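Local coordinates for glutathione s-transferase S2 (Nilaparvata lugens, PDB 5H5L), which probably transfers glutathione to electrophilic substrates as a sigma-class glutathione transferase, and is also named a prostaglandin D synthase, at residues L117-T120 with L121-T125; W83-L86 with M87-T90. All blocks are in the same frame, centred on the assembly; numbering follows the deposited sequence.

Interaction 1 (L117-T120 with L121-T125)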
loop_
_atom_site.group_PDB
_atom_site.type_symbol
_atom_site.label_atom_id
_atom_site.label_comp_id
_atom_site.label_asym_id
_atom_site.label_seq_id
_atom_site.Cartn_x
_atom_site.Cartn_y
_atom_site.Cartn_z
ATOM N N LEU B 117 9.842 -20.434 8.319
ATOM C CA LEU B 117 9.080 -19.442 7.561
ATOM C C LEU B 117 8.966 -19.851 6.104
ATOM O O LEU B 117 7.877 -19.825 5.527
ATOM C CB LEU B 117 9.732 -18.069 7.683
ATOM C CG LEU B 117 9.690 -17.488 9.102
ATOM C CD1 LEU B 117 10.589 -16.261 9.201
ATOM C CD2 LEU B 117 8.285 -17.166 9.508
ATOM N N GLU B 118 10.081 -20.267 5.499
ATOM C CA GLU B 118 10.062 -20.677 4.097
ATOM C C GLU B 118 9.105 -21.839 3.860
ATOM O O GLU B 118 8.419 -21.880 2.833
ATOM C CB GLU B 118 11.467 -21.046 3.641
ATOM C CG GLU B 118 11.533 -21.541 2.204
ATOM C CD GLU B 118 12.876 -22.132 1.832
ATOM O OE1 GLU B 118 13.553 -22.704 2.714
ATOM O OE2 GLU B 118 13.248 -22.033 0.645
ATOM N N GLU B 119 9.056 -22.807 4.783
ATOM C CA GLU B 119 8.114 -23.912 4.649
ATOM C C GLU B 119 6.677 -23.404 4.660
ATOM O O GLU B 119 5.851 -23.791 3.820
ATOM C CB GLU B 119 8.318 -24.917 5.786
ATOM C CG GLU B 119 7.169 -25.944 5.949
ATOM C CD GLU B 119 6.101 -25.537 6.990
ATOM O OE1 GLU B 119 6.450 -24.858 7.990
ATOM O OE2 GLU B 119 4.911 -25.916 6.815
ATOM N N THR B 120 6.337 -22.592 5.654
ATOM C CA THR B 120 4.989 -22.025 5.693
ATOM C C THR B 120 4.720 -21.214 4.430
ATOM O O THR B 120 3.664 -21.350 3.800
ATOM C CB THR B 120 4.829 -21.168 6.945
ATOM O OG1 THR B 120 5.044 -21.982 8.105
ATOM C CG2 THR B 120 3.431 -20.525 7.017
ATOM N N LEU B 121 5.691 -20.379 4.040
ATOM C CA LEU B 121 5.582 -19.583 2.825
ATOM C C LEU B 121 5.306 -20.465 1.611
ATOM O O LEU B 121 4.344 -20.250 0.866
ATOM C CB LEU B 121 6.874 -18.788 2.650
ATOM C CG LEU B 121 7.033 -17.960 1.396
ATOM C CD1 LEU B 121 5.880 -16.914 1.278
ATOM C CD2 LEU B 121 8.405 -17.294 1.502
ATOM N N LEU B 122 6.110 -21.503 1.416
ATOM C CA LEU B 122 5.955 -22.280 0.196
ATOM C C LEU B 122 4.727 -23.187 0.223
ATOM O O LEU B 122 4.079 -23.365 -0.810
ATOM C CB LEU B 122 7.224 -23.089 -0.059
ATOM C CG LEU B 122 8.452 -22.309 -0.469
ATOM C CD1 LEU B 122 9.698 -23.196 -0.447
ATOM C CD2 LEU B 122 8.208 -21.739 -1.858
ATOM N N ASN B 123 4.355 -23.750 1.365
ATOM C CA ASN B 123 3.266 -24.718 1.356
ATOM C C ASN B 123 1.925 -24.194 1.873
ATOM O O ASN B 123 0.915 -24.862 1.661
ATOM C CB ASN B 123 3.673 -25.969 2.148
ATOM C CG ASN B 123 5.060 -26.505 1.737
ATOM O OD1 ASN B 123 5.578 -26.185 0.666
ATOM N ND2 ASN B 123 5.636 -27.353 2.575
ATOM N N GLU B 124 1.867 -23.018 2.500
ATOM C CA GLU B 124 0.580 -22.426 2.855
ATOM C C GLU B 124 0.350 -21.053 2.230
ATOM O O GLU B 124 -0.663 -20.851 1.536
ATOM C CB GLU B 124 0.470 -22.380 4.383
ATOM C CG GLU B 124 0.055 -23.775 4.969
ATOM C CD GLU B 124 1.084 -24.372 5.914
ATOM O OE1 GLU B 124 1.723 -23.598 6.662
ATOM O OE2 GLU B 124 1.253 -25.614 5.911
ATOM N N THR B 125 1.297 -20.124 2.373
ATOM C CA THR B 125 1.048 -18.746 1.961
ATOM C C THR B 125 0.960 -18.598 0.444
ATOM O O THR B 125 0.032 -17.961 -0.068
ATOM C CB THR B 125 2.131 -17.841 2.510
ATOM O OG1 THR B 125 2.220 -18.050 3.916
ATOM C CG2 THR B 125 1.794 -16.369 2.255
#
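Thr120 O is gripped by two backbone amides, Glu124 N at 2.8 Å and Thr125 N at 3.0 Å, which reach it from opposite faces of its carbonyl plane. The bond from Thr125 spans five residues, so helix 111-139 widens here into a pi-type turn, whereas the three preceding carbonyls keep the ordinary alpha-helical pattern. Of these regular links, Leu121 N to Leu117 O is short, 2.7 Å, and nearly straight. On one flank Glu118 and Leu122 lie side by side, with CD1 of Leu122 resting 3.6 Å from CG of Glu118. The extended Glu118 chain carries OE2 on to a hydrogen bond with the indole NE1 of Trp167, and Leu122 packs against the same tryptophan. Glu124, its chain bent at chi2 (119°), brings OE1 back to 3.5 Å from the methyl CG2 of Thr120. The Glu119 chain is bent as well, and the two carboxylates come within 3.8 Å, Glu119 OE2 to Glu124 OE2, with their planes 72° apart. Two like charges this close on an exposed helix surface probably repel each other, a cost that solvent would be expected to screen.

Interaction 2 (W83-L86 with M87-T90)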
loop_
_atom_site.group_PDB
_atom_site.type_symbol
_atom_site.label_atom_id
_atom_site.label_comp_id
_atom_site.label_asym_id
_atom_site.label_seq_id
_atom_site.Cartn_x
_atom_site.Cartn_y
_atom_site.Cartn_z
ATOM N N TRP B 83 -14.037 3.007 -10.391
ATOM C CA TRP B 83 -14.224 1.591 -10.093
ATOM C C TRP B 83 -13.124 0.764 -10.726
ATOM O O TRP B 83 -12.585 -0.158 -10.101
ATOM C CB TRP B 83 -15.589 1.106 -10.577
ATOM C CG TRP B 83 -15.803 -0.329 -10.275
ATOM C CD1 TRP B 83 -15.627 -1.372 -11.116
ATOM C CD2 TRP B 83 -16.201 -0.891 -9.010
ATOM N NE1 TRP B 83 -15.885 -2.549 -10.468
ATOM C CE2 TRP B 83 -16.238 -2.277 -9.172
ATOM C CE3 TRP B 83 -16.528 -0.346 -7.767
ATOM C CZ2 TRP B 83 -16.608 -3.145 -8.141
ATOM C CZ3 TRP B 83 -16.893 -1.202 -6.740
ATOM C CH2 TRP B 83 -16.931 -2.592 -6.941
ATOM N N GLU B 84 -12.762 1.090 -11.963
ATOM C CA GLU B 84 -11.697 0.349 -12.624
ATOM C C GLU B 84 -10.367 0.544 -11.904
ATOM O O GLU B 84 -9.607 -0.418 -11.733
ATOM C CB GLU B 84 -11.596 0.752 -14.099
ATOM C CG GLU B 84 -12.696 0.155 -14.918
ATOM C CD GLU B 84 -12.421 0.211 -16.395
ATOM O OE1 GLU B 84 -11.411 0.828 -16.808
ATOM O OE2 GLU B 84 -13.228 -0.393 -17.126
ATOM N N ASP B 85 -10.075 1.770 -11.439
ATOM C CA ASP B 85 -8.861 1.948 -10.639
ATOM C C ASP B 85 -8.936 1.183 -9.322
ATOM O O ASP B 85 -7.924 0.667 -8.842
ATOM C CB ASP B 85 -8.596 3.430 -10.359
ATOM C CG ASP B 85 -7.932 4.126 -11.534
ATOM O OD1 ASP B 85 -7.033 3.530 -12.168
ATOM O OD2 ASP B 85 -8.307 5.271 -11.824
ATOM N N LEU B 86 -10.116 1.130 -8.700
ATOM C CA LEU B 86 -10.257 0.335 -7.485
ATOM C C LEU B 86 -9.910 -1.128 -7.755
ATOM O O LEU B 86 -9.265 -1.785 -6.937
ATOM C CB LEU B 86 -11.664 0.433 -6.928
ATOM C CG LEU B 86 -11.974 -0.327 -5.641
ATOM C CD1 LEU B 86 -11.076 0.098 -4.485
ATOM C CD2 LEU B 86 -13.457 -0.133 -5.267
ATOM N N MET B 87 -10.329 -1.652 -8.895
ATOM C CA MET B 87 -10.048 -3.042 -9.218
ATOM C C MET B 87 -8.559 -3.302 -9.387
ATOM O O MET B 87 -8.077 -4.395 -9.064
ATOM C CB MET B 87 -10.817 -3.437 -10.476
ATOM C CG MET B 87 -12.347 -3.383 -10.304
ATOM S SD MET B 87 -12.987 -4.528 -9.083
ATOM C CE MET B 87 -13.113 -3.477 -7.633
ATOM N N ILE B 88 -7.812 -2.322 -9.849
ATOM C CA ILE B 88 -6.361 -2.454 -9.932
ATOM C C ILE B 88 -5.735 -2.337 -8.540
ATOM O O ILE B 88 -4.925 -3.176 -8.130
ATOM C CB ILE B 88 -5.781 -1.374 -10.861
ATOM C CG1 ILE B 88 -6.291 -1.479 -12.310
ATOM C CG2 ILE B 88 -4.257 -1.458 -10.870
ATOM C CD1 ILE B 88 -6.006 -0.164 -13.095
ATOM N N ASP B 89 -6.089 -1.258 -7.819
ATOM C CA ASP B 89 -5.500 -0.917 -6.524
ATOM C C ASP B 89 -5.702 -2.026 -5.511
ATOM O O ASP B 89 -4.771 -2.363 -4.769
ATOM C CB ASP B 89 -6.116 0.382 -5.977
ATOM C CG ASP B 89 -5.698 1.628 -6.749
ATOM O OD1 ASP B 89 -4.802 1.571 -7.615
ATOM O OD2 ASP B 89 -6.322 2.678 -6.504
ATOM N N THR B 90 -6.923 -2.597 -5.438
ATOM C CA THR B 90 -7.177 -3.635 -4.440
ATOM C C THR B 90 -6.292 -4.859 -4.669
ATOM O O THR B 90 -5.759 -5.425 -3.708
ATOM C CB THR B 90 -8.665 -4.035 -4.400
ATOM O OG1 THR B 90 -8.867 -4.908 -3.282
ATOM C CG2 THR B 90 -9.077 -4.757 -5.617
HETATM O O HOH W 1 -4.987 2.555 -10.451
#
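Backbone bonds four residues apart tie Trp83-Leu86 to Met87-Thr90 as one turn passes into the next, from Met87 N to Trp83 O at 3.0 Å through to Thr90 N to Leu86 O at 2.9 Å. Met87 folds back along the helix, bent at both chi2 (-63°) and chi3 (96°), and this doubling brings its methyl CE over one face of the Trp83 indole. Met87 CE stands 3.9 Å from the centroid of the six-membered ring of Trp83, a CH-pi contact displaced toward the rim, and 3.5 Å from Trp83 CZ2. The sulfur, Met87 SD, lies obliquely, 4.3 Å from the centroid of the five-membered ring of Trp83, which makes this a Met-aromatic pair. Leu86 CG meets the same methyl from another side. An alanine in place of Trp83 would take away the surface under the Met87 thioether and is likely to leave its methyl freer to turn. In the GST fold this helix, 82-106, belongs to the all-helical part and here lies at the dimer interface: Val61 of the second subunit packs on Trp83, and Tyr70 of that subunit on Leu86. Farther round, a water donates to both Asp85 OD1, at 2.8 Å, and Asp89 OD1, bridging two carboxylates of like charge. Asp85 pairs with Lys73, while Asp89 forms salt bridges with Arg69 of its own chain and, through OD2, with Arg69 of the second subunit.

How the interactions relate
Interaction 2 precedes interaction 1 along the chain, the former near the start of helix 82-106 and the latter in helix 111-139, the next helix. Their centres lie 28 Å apart and their nearest atoms about 14 Å, so the two do not touch. Both helices are part of the helical portion of the GST fold, and they meet at interaction 1, where Thr125 packs on Phe98 and Ser101. Their settings differ: residues 83-90 are largely buried and most lie within reach of the second subunit, whereas residues 117-125 form a surface contact that no other chain of the assembly touches. One thus lies at the dimer interface, while the other packs within its own subunit, against helix 82-106 and the loop that carries Trp167.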